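Local atomic coordinates of fructosyl amine: oxygen oxidoreductase (Aspergillus fumigatus, PDB entry 3DJE), a protein that catalyses the oxidative deglycation of fructosyl amines (Amadori compounds), using bound FAD as its cofactor. Residues A[5-10]-A[209-214]; A[22-27]-A[373-378]; A[28-33]-A[380-385]; A[194-199]-A[352-357]; A[223-228]-A[356-361]. All blocks are in the same frame, centred on the assembly; numbering follows the deposited sequence. Where two conformers were deposited one is given.

Contact 1: residues A[5-10]-A[209-214]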
# COMPACT_ATOMS: atom_id res chain seq x y z
N LYS A 5 -23.11 17.60 10.83
CA LYS A 5 -21.82 17.95 10.24
C LYS A 5 -20.79 18.36 11.29
O LYS A 5 -19.60 18.34 11.03
CB LYS A 5 -21.96 19.04 9.17
CG LYS A 5 -22.81 18.63 7.98
CD LYS A 5 -22.15 17.55 7.13
CE LYS A 5 -22.94 17.33 5.87
NZ LYS A 5 -22.50 16.12 5.18
N SER A 6 -21.25 18.75 12.48
CA SER A 6 -20.34 19.16 13.55
C SER A 6 -20.15 18.08 14.62
O SER A 6 -19.50 18.32 15.64
CB SER A 6 -20.81 20.47 14.17
OG SER A 6 -22.06 20.29 14.80
N SER A 7 -20.71 16.89 14.39
CA SER A 7 -20.47 15.76 15.29
C SER A 7 -18.99 15.45 15.40
O SER A 7 -18.27 15.50 14.41
CB SER A 7 -21.17 14.49 14.80
OG SER A 7 -22.58 14.58 14.91
N SER A 8 -18.54 15.10 16.61
CA SER A 8 -17.15 14.70 16.81
C SER A 8 -16.86 13.37 16.11
O SER A 8 -17.45 12.34 16.45
CB SER A 8 -16.82 14.60 18.30
OG SER A 8 -15.50 14.10 18.48
N LEU A 9 -15.95 13.41 15.13
CA LEU A 9 -15.52 12.22 14.39
C LEU A 9 -14.04 12.01 14.65
O LEU A 9 -13.27 12.96 14.65
CB LEU A 9 -15.77 12.37 12.89
CG LEU A 9 -17.19 12.76 12.47
CD1 LEU A 9 -17.23 12.88 10.94
CD2 LEU A 9 -18.17 11.70 12.93
N LEU A 10 -13.67 10.76 14.88
CA LEU A 10 -12.29 10.43 15.24
C LEU A 10 -11.74 9.43 14.25
O LEU A 10 -12.41 8.43 13.96
CB LEU A 10 -12.26 9.81 16.63
CG LEU A 10 -10.87 9.54 17.22
CD1 LEU A 10 -10.09 10.84 17.42
CD2 LEU A 10 -11.04 8.83 18.56
N ARG A 209 -13.34 11.26 23.04
CA ARG A 209 -14.68 10.72 22.80
C ARG A 209 -15.20 11.21 21.46
O ARG A 209 -14.98 12.37 21.10
CB ARG A 209 -15.63 11.10 23.94
CG ARG A 209 -15.22 10.48 25.26
CD ARG A 209 -16.27 10.63 26.36
NE ARG A 209 -15.90 9.83 27.53
CZ ARG A 209 -16.29 8.58 27.75
NH1 ARG A 209 -17.09 7.95 26.89
NH2 ARG A 209 -15.89 7.96 28.85
N ALA A 210 -15.89 10.34 20.72
CA ALA A 210 -16.40 10.69 19.41
C ALA A 210 -17.71 10.00 19.12
O ALA A 210 -17.94 8.89 19.59
CB ALA A 210 -15.39 10.33 18.35
N GLU A 211 -18.55 10.67 18.34
CA GLU A 211 -19.79 10.08 17.86
C GLU A 211 -19.58 8.90 16.90
O GLU A 211 -20.36 7.95 16.89
CB GLU A 211 -20.65 11.17 17.21
CG GLU A 211 -21.19 12.21 18.18
CD GLU A 211 -22.34 13.01 17.57
OE1 GLU A 211 -23.12 12.43 16.79
OE2 GLU A 211 -22.46 14.23 17.86
N ARG A 212 -18.53 8.98 16.07
CA ARG A 212 -18.10 7.86 15.23
C ARG A 212 -16.58 7.81 15.26
O ARG A 212 -15.93 8.86 15.30
CB ARG A 212 -18.53 8.05 13.76
CG ARG A 212 -20.05 8.04 13.55
CD ARG A 212 -20.65 6.67 13.79
NE ARG A 212 -22.06 6.64 13.42
CZ ARG A 212 -23.05 7.10 14.18
NH1 ARG A 212 -22.80 7.62 15.38
NH2 ARG A 212 -24.31 7.03 13.75
N THR A 213 -16.04 6.59 15.26
CA THR A 213 -14.60 6.33 15.21
C THR A 213 -14.31 5.50 13.97
O THR A 213 -14.95 4.48 13.75
CB THR A 213 -14.16 5.55 16.49
OG1 THR A 213 -14.45 6.33 17.66
CG2 THR A 213 -12.68 5.19 16.45
N PHE A 214 -13.34 5.96 13.17
CA PHE A 214 -12.87 5.24 12.00
C PHE A 214 -11.54 4.60 12.35
O PHE A 214 -10.63 5.28 12.80
CB PHE A 214 -12.62 6.20 10.84
CG PHE A 214 -13.87 6.89 10.32
CD1 PHE A 214 -14.52 6.42 9.18
CD2 PHE A 214 -14.36 8.03 10.95
CE1 PHE A 214 -15.66 7.07 8.68
CE2 PHE A 214 -15.51 8.68 10.46
CZ PHE A 214 -16.15 8.19 9.32
O HOH W 1 -20.40 15.24 18.85

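Contact 2: residues A[22-27]-A[373-378]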
# COMPACT_ATOMS: atom_id res chain seq x y z
N ALA A 22 -10.11 11.61 6.07
CA ALA A 22 -10.11 12.97 6.61
C ALA A 22 -10.44 14.00 5.54
O ALA A 22 -11.29 14.89 5.74
CB ALA A 22 -8.77 13.27 7.27
N LEU A 23 -9.80 13.86 4.38
CA LEU A 23 -10.01 14.76 3.25
C LEU A 23 -11.45 14.72 2.79
O LEU A 23 -12.07 15.78 2.60
CB LEU A 23 -9.06 14.38 2.11
CG LEU A 23 -9.24 15.23 0.84
CD1 LEU A 23 -8.92 16.71 1.13
CD2 LEU A 23 -8.38 14.66 -0.30
N HIS A 24 -11.99 13.51 2.61
CA HIS A 24 -13.35 13.39 2.11
C HIS A 24 -14.41 13.81 3.11
O HIS A 24 -15.41 14.40 2.72
CB HIS A 24 -13.58 12.02 1.49
CG HIS A 24 -12.89 11.87 0.18
ND1 HIS A 24 -13.33 12.51 -0.97
CD2 HIS A 24 -11.75 11.21 -0.17
CE1 HIS A 24 -12.52 12.22 -1.97
NE2 HIS A 24 -11.55 11.44 -1.51
N LEU A 25 -14.15 13.59 4.40
CA LEU A 25 -15.07 14.13 5.41
C LEU A 25 -15.11 15.65 5.30
O LEU A 25 -16.20 16.24 5.31
CB LEU A 25 -14.64 13.73 6.83
CG LEU A 25 -14.95 12.29 7.24
CD1 LEU A 25 -14.19 11.93 8.52
CD2 LEU A 25 -16.45 12.01 7.43
N ALA A 26 -13.93 16.27 5.21
CA ALA A 26 -13.82 17.73 5.11
C ALA A 26 -14.53 18.22 3.85
O ALA A 26 -15.29 19.20 3.90
CB ALA A 26 -12.36 18.17 5.11
N ARG A 27 -14.31 17.54 2.73
CA ARG A 27 -14.98 17.95 1.47
C ARG A 27 -16.49 17.84 1.55
O ARG A 27 -17.21 18.60 0.88
CB ARG A 27 -14.45 17.16 0.27
CG ARG A 27 -13.04 17.53 -0.08
CD ARG A 27 -12.60 16.71 -1.29
NE ARG A 27 -11.33 17.17 -1.82
CZ ARG A 27 -10.74 16.63 -2.89
NH1 ARG A 27 -11.31 15.61 -3.52
NH2 ARG A 27 -9.58 17.12 -3.32
N ILE A 373 -10.64 6.55 -1.93
CA ILE A 373 -11.11 5.54 -0.98
C ILE A 373 -11.84 6.18 0.21
O ILE A 373 -12.77 5.59 0.76
CB ILE A 373 -9.95 4.58 -0.53
CG1 ILE A 373 -10.50 3.22 -0.06
CG2 ILE A 373 -9.07 5.25 0.55
CD1 ILE A 373 -11.13 2.37 -1.17
N GLY A 374 -11.43 7.39 0.60
CA GLY A 374 -12.12 8.13 1.66
C GLY A 374 -13.62 8.29 1.40
O GLY A 374 -14.43 8.25 2.33
N ASN A 375 -14.00 8.45 0.13
CA ASN A 375 -15.42 8.60 -0.20
C ASN A 375 -16.20 7.34 0.15
O ASN A 375 -17.33 7.40 0.63
CB ASN A 375 -15.60 8.93 -1.69
CG ASN A 375 -15.78 10.42 -1.93
OD1 ASN A 375 -16.23 11.17 -1.05
ND2 ASN A 375 -15.43 10.86 -3.13
N LEU A 376 -15.57 6.19 -0.11
CA LEU A 376 -16.20 4.90 0.17
C LEU A 376 -16.27 4.64 1.69
O LEU A 376 -17.25 4.11 2.19
CB LEU A 376 -15.44 3.77 -0.53
CG LEU A 376 -16.05 2.38 -0.42
CD1 LEU A 376 -17.48 2.32 -1.03
CD2 LEU A 376 -15.11 1.36 -1.09
N ILE A 377 -15.24 5.06 2.41
CA ILE A 377 -15.22 4.90 3.87
C ILE A 377 -16.27 5.82 4.53
O ILE A 377 -16.97 5.43 5.47
CB ILE A 377 -13.79 5.15 4.44
CG1 ILE A 377 -12.81 4.07 3.91
CG2 ILE A 377 -13.83 5.20 5.98
CD1 ILE A 377 -11.33 4.43 4.06
N VAL A 378 -16.38 7.05 4.02
CA VAL A 378 -17.45 7.96 4.48
C VAL A 378 -18.83 7.38 4.12
O VAL A 378 -19.75 7.41 4.93
CB VAL A 378 -17.26 9.40 3.99
CG1 VAL A 378 -18.43 10.30 4.46
CG2 VAL A 378 -15.95 9.97 4.55

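Contact 3: residues A[28-33]-A[380-385]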
# COMPACT_ATOMS: atom_id res chain seq x y z
N ARG A 28 -16.97 16.90 2.35
CA ARG A 28 -18.39 16.64 2.46
C ARG A 28 -19.06 17.46 3.56
O ARG A 28 -20.25 17.28 3.84
CB ARG A 28 -18.66 15.13 2.55
CG ARG A 28 -18.33 14.46 1.21
CD ARG A 28 -18.14 12.96 1.28
NE ARG A 28 -19.36 12.23 1.60
CZ ARG A 28 -19.59 10.96 1.28
NH1 ARG A 28 -18.68 10.28 0.59
NH2 ARG A 28 -20.72 10.38 1.62
N GLY A 29 -18.29 18.37 4.14
CA GLY A 29 -18.84 19.40 5.03
C GLY A 29 -18.65 19.19 6.51
O GLY A 29 -19.06 20.04 7.31
N TYR A 30 -18.05 18.07 6.90
CA TYR A 30 -17.84 17.81 8.34
C TYR A 30 -16.80 18.74 8.92
O TYR A 30 -15.76 18.97 8.29
CB TYR A 30 -17.49 16.34 8.58
CG TYR A 30 -18.63 15.40 8.27
CD1 TYR A 30 -19.58 15.08 9.25
CD2 TYR A 30 -18.79 14.85 7.00
CE1 TYR A 30 -20.62 14.21 8.98
CE2 TYR A 30 -19.84 13.96 6.72
CZ TYR A 30 -20.76 13.65 7.72
OH TYR A 30 -21.82 12.80 7.45
N THR A 31 -17.06 19.27 10.12
CA THR A 31 -16.23 20.34 10.66
C THR A 31 -15.60 20.04 12.02
O THR A 31 -14.96 20.92 12.60
CB THR A 31 -17.05 21.63 10.83
OG1 THR A 31 -18.12 21.36 11.73
CG2 THR A 31 -17.62 22.09 9.52
N ASN A 32 -15.77 18.81 12.51
CA ASN A 32 -15.25 18.44 13.82
C ASN A 32 -14.54 17.08 13.79
O ASN A 32 -14.89 16.16 14.54
CB ASN A 32 -16.38 18.48 14.86
CG ASN A 32 -15.87 18.35 16.30
OD1 ASN A 32 -14.67 18.47 16.56
ND2 ASN A 32 -16.79 18.11 17.23
N VAL A 33 -13.53 16.99 12.93
CA VAL A 33 -12.82 15.72 12.69
C VAL A 33 -11.44 15.81 13.33
O VAL A 33 -10.74 16.81 13.15
CB VAL A 33 -12.65 15.47 11.17
CG1 VAL A 33 -11.91 14.15 10.90
CG2 VAL A 33 -14.01 15.51 10.45
N ALA A 380 -19.62 4.33 3.97
CA ALA A 380 -19.90 3.28 4.94
C ALA A 380 -20.47 3.87 6.23
O ALA A 380 -21.46 3.37 6.76
CB ALA A 380 -18.64 2.46 5.22
N MSE A 381 -19.87 4.95 6.72
CA MSE A 381 -20.38 5.61 7.92
C MSE A 381 -21.83 6.05 7.70
O MSE A 381 -22.69 5.83 8.56
CB MSE A 381 -19.53 6.81 8.33
CG MSE A 381 -19.97 7.41 9.67
SE MSE A 381 -19.47 9.27 10.02
CE MSE A 381 -20.08 10.12 8.38
N GLU A 382 -22.08 6.64 6.54
CA GLU A 382 -23.39 7.23 6.24
C GLU A 382 -24.44 6.23 5.75
O GLU A 382 -25.61 6.59 5.60
CB GLU A 382 -23.23 8.36 5.22
CG GLU A 382 -22.42 9.54 5.74
CD GLU A 382 -22.33 10.68 4.73
OE1 GLU A 382 -22.69 10.47 3.56
OE2 GLU A 382 -21.86 11.78 5.11
N GLY A 383 -24.03 4.99 5.52
CA GLY A 383 -24.93 3.94 5.01
C GLY A 383 -25.28 4.05 3.54
O GLY A 383 -26.39 3.67 3.13
N LYS A 384 -24.34 4.53 2.72
CA LYS A 384 -24.59 4.83 1.30
C LYS A 384 -23.81 3.93 0.31
O LYS A 384 -23.76 4.21 -0.90
CB LYS A 384 -24.28 6.30 1.01
CG LYS A 384 -25.22 7.28 1.68
CD LYS A 384 -24.73 8.70 1.51
CE LYS A 384 -25.71 9.70 2.08
NZ LYS A 384 -25.06 11.05 2.11
N VAL A 385 -23.18 2.87 0.81
CA VAL A 385 -22.43 1.97 -0.07
C VAL A 385 -23.43 1.15 -0.90
O VAL A 385 -24.35 0.60 -0.34
CB VAL A 385 -21.50 1.00 0.73
CG1 VAL A 385 -20.70 0.12 -0.21
CG2 VAL A 385 -20.56 1.79 1.63
O HOH W 2 -21.70 13.34 3.00

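Contact 4: residues A[194-199]-A[352-357]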
# COMPACT_ATOMS: atom_id res chain seq x y z
N ASN A 194 -20.65 -0.12 27.00
CA ASN A 194 -22.00 -0.60 26.66
C ASN A 194 -22.11 -1.19 25.24
O ASN A 194 -23.01 -0.84 24.46
CB ASN A 194 -23.02 0.52 26.90
CG ASN A 194 -23.15 0.89 28.37
OD1 ASN A 194 -23.13 0.01 29.24
ND2 ASN A 194 -23.26 2.19 28.66
N ASN A 195 -21.18 -2.10 24.94
CA ASN A 195 -21.09 -2.81 23.66
C ASN A 195 -20.98 -1.90 22.44
O ASN A 195 -21.47 -2.23 21.36
CB ASN A 195 -22.23 -3.82 23.49
CG ASN A 195 -22.03 -5.07 24.32
OD1 ASN A 195 -21.03 -5.21 25.03
ND2 ASN A 195 -22.99 -6.00 24.23
N ASP A 196 -20.32 -0.76 22.61
CA ASP A 196 -20.02 0.11 21.49
C ASP A 196 -18.62 0.69 21.69
O ASP A 196 -18.05 0.60 22.79
CB ASP A 196 -21.06 1.23 21.43
CG ASP A 196 -21.05 2.01 20.12
OD1 ASP A 196 -20.42 1.56 19.16
OD2 ASP A 196 -21.70 3.07 20.08
N VAL A 197 -18.07 1.26 20.62
CA VAL A 197 -16.81 2.01 20.68
C VAL A 197 -17.14 3.50 20.72
O VAL A 197 -17.82 4.01 19.81
CB VAL A 197 -15.91 1.69 19.48
CG1 VAL A 197 -14.76 2.73 19.39
CG2 VAL A 197 -15.38 0.26 19.61
N LYS A 198 -16.66 4.18 21.76
CA LYS A 198 -17.01 5.57 22.03
C LYS A 198 -15.89 6.56 21.72
O LYS A 198 -16.04 7.76 21.98
CB LYS A 198 -17.45 5.76 23.50
CG LYS A 198 -18.68 4.93 23.92
CD LYS A 198 -19.87 5.10 23.00
CE LYS A 198 -21.08 4.35 23.55
NZ LYS A 198 -22.25 4.40 22.61
N GLY A 199 -14.79 6.05 21.16
CA GLY A 199 -13.61 6.87 20.85
C GLY A 199 -12.34 6.11 21.17
O GLY A 199 -12.30 4.87 21.05
N GLN A 352 -21.55 -5.09 15.35
CA GLN A 352 -22.05 -4.92 16.72
C GLN A 352 -21.78 -3.54 17.31
O GLN A 352 -22.65 -2.98 17.99
CB GLN A 352 -21.47 -6.00 17.63
CG GLN A 352 -22.01 -5.93 19.06
CD GLN A 352 -21.47 -7.02 19.96
OE1 GLN A 352 -21.88 -7.13 21.12
NE2 GLN A 352 -20.56 -7.85 19.44
N TYR A 353 -20.58 -3.01 17.09
CA TYR A 353 -20.21 -1.70 17.60
C TYR A 353 -20.71 -0.62 16.64
O TYR A 353 -20.03 -0.26 15.67
CB TYR A 353 -18.69 -1.59 17.80
CG TYR A 353 -18.08 -2.73 18.58
CD1 TYR A 353 -18.71 -3.23 19.73
CD2 TYR A 353 -16.88 -3.31 18.18
CE1 TYR A 353 -18.16 -4.30 20.45
CE2 TYR A 353 -16.31 -4.38 18.89
CZ TYR A 353 -16.96 -4.85 20.02
OH TYR A 353 -16.42 -5.90 20.73
N HIS A 354 -21.91 -0.12 16.94
CA HIS A 354 -22.68 0.86 16.14
C HIS A 354 -21.88 2.07 15.65
O HIS A 354 -22.11 2.57 14.54
CB HIS A 354 -23.89 1.31 16.99
CG HIS A 354 -24.67 2.46 16.43
ND1 HIS A 354 -24.39 3.77 16.74
CD2 HIS A 354 -25.74 2.49 15.60
CE1 HIS A 354 -25.24 4.56 16.11
NE2 HIS A 354 -26.07 3.81 15.41
N SER A 355 -20.95 2.55 16.47
CA SER A 355 -20.26 3.81 16.21
C SER A 355 -18.93 3.62 15.50
O SER A 355 -18.26 4.60 15.19
CB SER A 355 -20.02 4.57 17.53
OG SER A 355 -21.25 4.82 18.21
N LEU A 356 -18.54 2.36 15.26
CA LEU A 356 -17.23 2.06 14.66
C LEU A 356 -17.33 1.82 13.15
O LEU A 356 -18.22 1.09 12.69
CB LEU A 356 -16.60 0.84 15.34
CG LEU A 356 -15.21 0.40 14.86
CD1 LEU A 356 -14.17 1.47 15.16
CD2 LEU A 356 -14.80 -0.94 15.49
N VAL A 357 -16.40 2.43 12.41
CA VAL A 357 -16.27 2.22 10.97
C VAL A 357 -14.87 1.70 10.69
O VAL A 357 -13.89 2.25 11.18
CB VAL A 357 -16.50 3.53 10.18
CG1 VAL A 357 -16.46 3.27 8.66
CG2 VAL A 357 -17.85 4.15 10.55
O HOH W 3 -23.26 -0.70 19.62

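Contact 5: residues A[223-228]-A[356-361]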
# COMPACT_ATOMS: atom_id res chain seq x y z
N GLN A 223 -4.47 -4.62 16.46
CA GLN A 223 -4.13 -4.37 17.86
C GLN A 223 -5.37 -3.95 18.65
O GLN A 223 -5.50 -4.23 19.85
CB GLN A 223 -3.08 -3.27 17.95
CG GLN A 223 -2.54 -3.07 19.36
CD GLN A 223 -1.65 -1.86 19.46
OE1 GLN A 223 -0.74 -1.67 18.64
NE2 GLN A 223 -1.89 -1.04 20.47
N PHE A 224 -6.29 -3.28 17.98
CA PHE A 224 -7.37 -2.54 18.65
C PHE A 224 -8.72 -3.22 18.74
O PHE A 224 -9.57 -2.81 19.53
CB PHE A 224 -7.54 -1.19 17.95
CG PHE A 224 -6.27 -0.40 17.92
CD1 PHE A 224 -5.77 0.17 19.09
CD2 PHE A 224 -5.54 -0.27 16.74
CE1 PHE A 224 -4.58 0.89 19.07
CE2 PHE A 224 -4.35 0.44 16.71
CZ PHE A 224 -3.87 1.02 17.86
N LEU A 225 -8.90 -4.25 17.91
CA LEU A 225 -10.19 -4.88 17.70
C LEU A 225 -9.96 -6.35 17.35
O LEU A 225 -8.96 -6.67 16.72
CB LEU A 225 -10.89 -4.19 16.51
CG LEU A 225 -12.32 -4.54 16.11
CD1 LEU A 225 -13.30 -3.91 17.07
CD2 LEU A 225 -12.60 -4.06 14.70
N ASP A 226 -10.91 -7.20 17.72
CA ASP A 226 -10.91 -8.59 17.26
C ASP A 226 -11.45 -8.69 15.83
O ASP A 226 -12.66 -8.61 15.61
CB ASP A 226 -11.76 -9.45 18.20
CG ASP A 226 -11.71 -10.94 17.86
OD1 ASP A 226 -11.03 -11.35 16.89
OD2 ASP A 226 -12.37 -11.72 18.58
N PHE A 227 -10.55 -8.86 14.86
CA PHE A 227 -10.96 -8.98 13.47
C PHE A 227 -11.39 -10.38 13.06
O PHE A 227 -11.64 -10.62 11.87
CB PHE A 227 -9.87 -8.45 12.53
CG PHE A 227 -9.84 -6.96 12.41
CD1 PHE A 227 -9.11 -6.18 13.31
CD2 PHE A 227 -10.58 -6.32 11.42
CE1 PHE A 227 -9.09 -4.79 13.20
CE2 PHE A 227 -10.56 -4.91 11.30
CZ PHE A 227 -9.83 -4.16 12.20
N LYS A 228 -11.47 -11.31 14.01
CA LYS A 228 -11.86 -12.68 13.67
C LYS A 228 -11.01 -13.27 12.52
O LYS A 228 -11.54 -13.86 11.58
CB LYS A 228 -13.36 -12.73 13.31
CG LYS A 228 -14.29 -12.03 14.31
CD LYS A 228 -14.26 -12.70 15.67
CE LYS A 228 -15.23 -12.04 16.63
NZ LYS A 228 -15.03 -12.51 18.02
N LEU A 356 -18.54 2.36 15.26
CA LEU A 356 -17.23 2.06 14.66
C LEU A 356 -17.33 1.82 13.15
O LEU A 356 -18.22 1.09 12.69
CB LEU A 356 -16.60 0.84 15.34
CG LEU A 356 -15.21 0.40 14.86
CD1 LEU A 356 -14.17 1.47 15.16
CD2 LEU A 356 -14.80 -0.94 15.49
N VAL A 357 -16.40 2.43 12.41
CA VAL A 357 -16.27 2.22 10.97
C VAL A 357 -14.87 1.70 10.69
O VAL A 357 -13.89 2.25 11.18
CB VAL A 357 -16.50 3.53 10.18
CG1 VAL A 357 -16.46 3.27 8.66
CG2 VAL A 357 -17.85 4.15 10.55
N LEU A 358 -14.79 0.62 9.91
CA LEU A 358 -13.52 0.02 9.51
C LEU A 358 -13.10 0.56 8.16
O LEU A 358 -13.92 0.61 7.25
CB LEU A 358 -13.66 -1.51 9.38
CG LEU A 358 -13.83 -2.37 10.65
CD1 LEU A 358 -12.96 -1.84 11.80
CD2 LEU A 358 -15.28 -2.45 11.05
N GLY A 359 -11.84 0.95 8.02
CA GLY A 359 -11.31 1.27 6.71
C GLY A 359 -9.94 0.63 6.62
O GLY A 359 -8.93 1.29 6.86
N CYS A 360 -9.92 -0.66 6.32
CA CYS A 360 -8.65 -1.39 6.31
C CYS A 360 -8.64 -2.60 5.40
O CYS A 360 -9.45 -2.70 4.49
CB CYS A 360 -8.20 -1.75 7.72
SG CYS A 360 -9.44 -2.63 8.60
N GLY A 361 -7.68 -3.50 5.64
CA GLY A 361 -7.44 -4.63 4.75
C GLY A 361 -7.08 -4.22 3.33
O GLY A 361 -7.53 -4.83 2.36

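Contact 1: residues A[5-10]-A[209-214]
Phe214 N donates to Leu10 O over 2.8 Å with an N-H...O angle of 170°, and Leu10 N in turn donates to Arg212 O at 3.0 Å. Leu10 thus uses both its N and its O on residues two apart in the other strand, the evidence for a parallel ladder, with Leu9 opposite Arg212 and Leu10 opposite Thr213. Ahead of the ladder, Glu211 N reaches Ser8 O at 2.8 Å, though its angle bends to 132°. The Glu211 carboxylate extends back to Ser7, whose OG lies 2.9 Å from OE1, at most a weak bond whose proton could serve another acceptor; Thr4 N also bonds to this OG. A water that accepts from Ser8 N and donates to Glu211 OE2 adds a second link there.

Packing separates on the two faces of the ladder. Leu10 CB meets Ala210 CB at 3.6 Å, on the face turned to strand 196-202. On the other face Leu9 puts its CG anti to its own carbonyl carbon (chi1 -53°), and the CD2 branch lies 3.8 Å from Arg212 CB. The Phe214 ring turns its edge to Leu10 O, which stands in the ring plane 3.6 Å from CD2; Leu25 and Ile377 of the flanking helices pack on this ring. Strand 9-12 running parallel beside strand 212-215, with helices over one face, is the centre of the Rossmann-type sheet of FAD-dependent oxidoreductases.

Contact 2: residues A[22-27]-A[373-378]
His24 holds CG anti to its carbonyl carbon (chi1 -72°), which carries the imidazole toward helix 373-382, with CG2 of Val378, anti to its carbonyl carbon, on the side of Leu25. The two helices belong to the Rossmann-type FAD domain: helix 16-27 follows the first strand and a GxGxxG-like turn, and helix 373-382 follows the strand 356-360 of the same sheet. Their short axes approach to 8.0 Å and cross at -69°, so the meeting is confined to a few residues near the crossing point.

Gly374, without a side chain, lets the imidazole lie close to its backbone, His24 CD2 coming to 3.6 Å from Gly374 CA. Asn375 N stands over one face of the ring. The His24 and Asn375 side chains cross at about a right angle, with the amide plane turned 44° from the ring plane, and Asn375 OD1 is 3.2 Å from His24 ND1 at an angle too poor for a hydrogen bond. Two of the polar atoms have partners outside the segments: His24 NE2 bonds with Pro371 O, and Asn375 OD1 with Arg28 NH1. Ser20 OG bonds with Gly374 N, a further tie between the helices. Next to the ring the contact turns wholly apolar, where Val378 CG2 fits against the Leu25 fork, 3.7 Å from CG and 3.6 Å from CD2.

Contact 3: residues A[28-33]-A[380-385]
Glu382 directs its CB toward Arg28 and Tyr30. CG, anti to the carbonyl carbon (chi1 -64°), passes 3.7 Å from Tyr30 OH, and an extended chain then carries the carboxylate between the two residues. At the tip the oxygens divide the work. OE2 accepts a hydrogen bond from Tyr30 OH at 2.6 Å; the donor comes on the anti side, 19° out of the carboxylate plane, and OE2 itself lies in the plane of the phenol ring. OE1 receives Arg28 NH2 at 2.8 Å in a salt bridge, the donor standing 56° out of the carboxylate plane. Lys384 NZ reaches OE1 from the opposite face, also at 2.8 Å, so one oxygen lies between two cationic groups only 4.4 Å apart (Arg28 NH2 to Lys384 NZ); its negative charge probably offsets their repulsion. A water joins Arg28 NE to Glu382 OE2. Arg28 NH2 has a further salt bridge with Asp379, and NH1 bonds with Asn375 OD1, so the guanidinium is tied to helix 373-382 at Asn375 and Asp379 as well as at Glu382. This network joins two helix ends, each closed by a Schellman motif with a glycine at positive phi, Gly29 after helix 16-27 and Gly383 after helix 373-382.

Contact 4: residues A[194-199]-A[352-357]
Asp196 OD2 is gripped by two donors: Ser355 OG at 2.6 Å from the syn side, and Lys198 NZ at 2.9 Å in a salt bridge on the anti side. The second oxygen, OD1, uses its syn lone pair for Ser355 N, a straight bond of 2.9 Å with an N-H...O angle of 162°. Ser355 therefore holds both oxygens, one through its backbone and one through its hydroxyl, and this fixes the rotation of the carboxylate. The group reaches Ser355 because CG stands anti to the backbone N of Asp196 (chi1 -166°). Ser355 sits in a type I turn, residues 353-356, with Leu356 N to Tyr353 O at 3.0 Å, which probably helps to position it.

Beside the carboxylate, Tyr353 turns its ring edge to Asn195 O, which lies in the ring plane 3.4 Å from CD1. A water donating to Asn195 O and accepting from His354 N spans the same gap. Val197 packs CG2 obliquely near the other delta carbon, 4.1 Å from Tyr353 CD2, and Phe192 meets the ring edge-to-face. Strand 196-202 is the middle one of an antiparallel three-stranded meander, and the turn leads into strand 356-360 of the mixed six-stranded sheet, parallel to its neighbour 212-215. Thr213 of strand 212-215 bonds with Ser355 and packs on Val197, while Ala210, just before that strand, bonds with Lys198.

Contact 5: residues A[223-228]-A[356-361]
Leu225 and Leu356 meet tip to tip, CD1 of the first 3.7 Å from CD2 of the second. Leu356, Leu358 and Cys360 are alternate residues of strand 356-360, one of the strands in the Rossmann-type FAD-binding sheet, and all three turn CB toward the loop 223-228 that follows strand 212-215. The loop answers with Leu225 and Phe227. Leu225 has its CG anti to the backbone N (chi1 -175°); its side chain crosses that of Leu358 at a slant, CD2 3.7 Å from Leu358 CD1, while CD2 is also 3.9 Å from Leu356 CD2. The same CD2 sits above one face of the Phe227 ring, offset toward the rim, so the two loop side chains pack on each other as well as on the strand.

Phe227 and Leu358 run alongside one another with their tips pointing opposite ways, Phe227 CZ 3.9 Å from Leu358 CD1. The loop also holds an Asx turn, Lys228 N donating to Asp226 OD1 at 2.9 Å. Phe224 of the loop touches the FAD, and the side chain of Cys360 comes to about 5 Å of the FAD at their nearest atoms, so the contact borders the cofactor pocket. Cys360 approaches Phe227 obliquely in a sulfur-aromatic contact: SG is 4.7 Å from the ring centroid, 59° off the ring normal, and 3.7 Å from CE2.

Overall arrangement
All five contacts belong to the FAD-binding part of the chain. Contact 1 pairs strands 9-12 and 212-215; strand 356-360, used by contacts 4 and 5, is the next strand across the same sheet, with Val357 N bonded to Thr213 O. Contacts 2 and 3, centred 7 Å apart, share helix 373-382 and lie against the sheet, Phe214 packing on Ile377. Contacts 4 and 5 have centres 11 Å apart and share Leu356 and Val357. Along the chain contacts 2 and 3 each span some 350 residues and enclose contacts 4 and 5, so the cofactor domain is assembled from both early and late sequence.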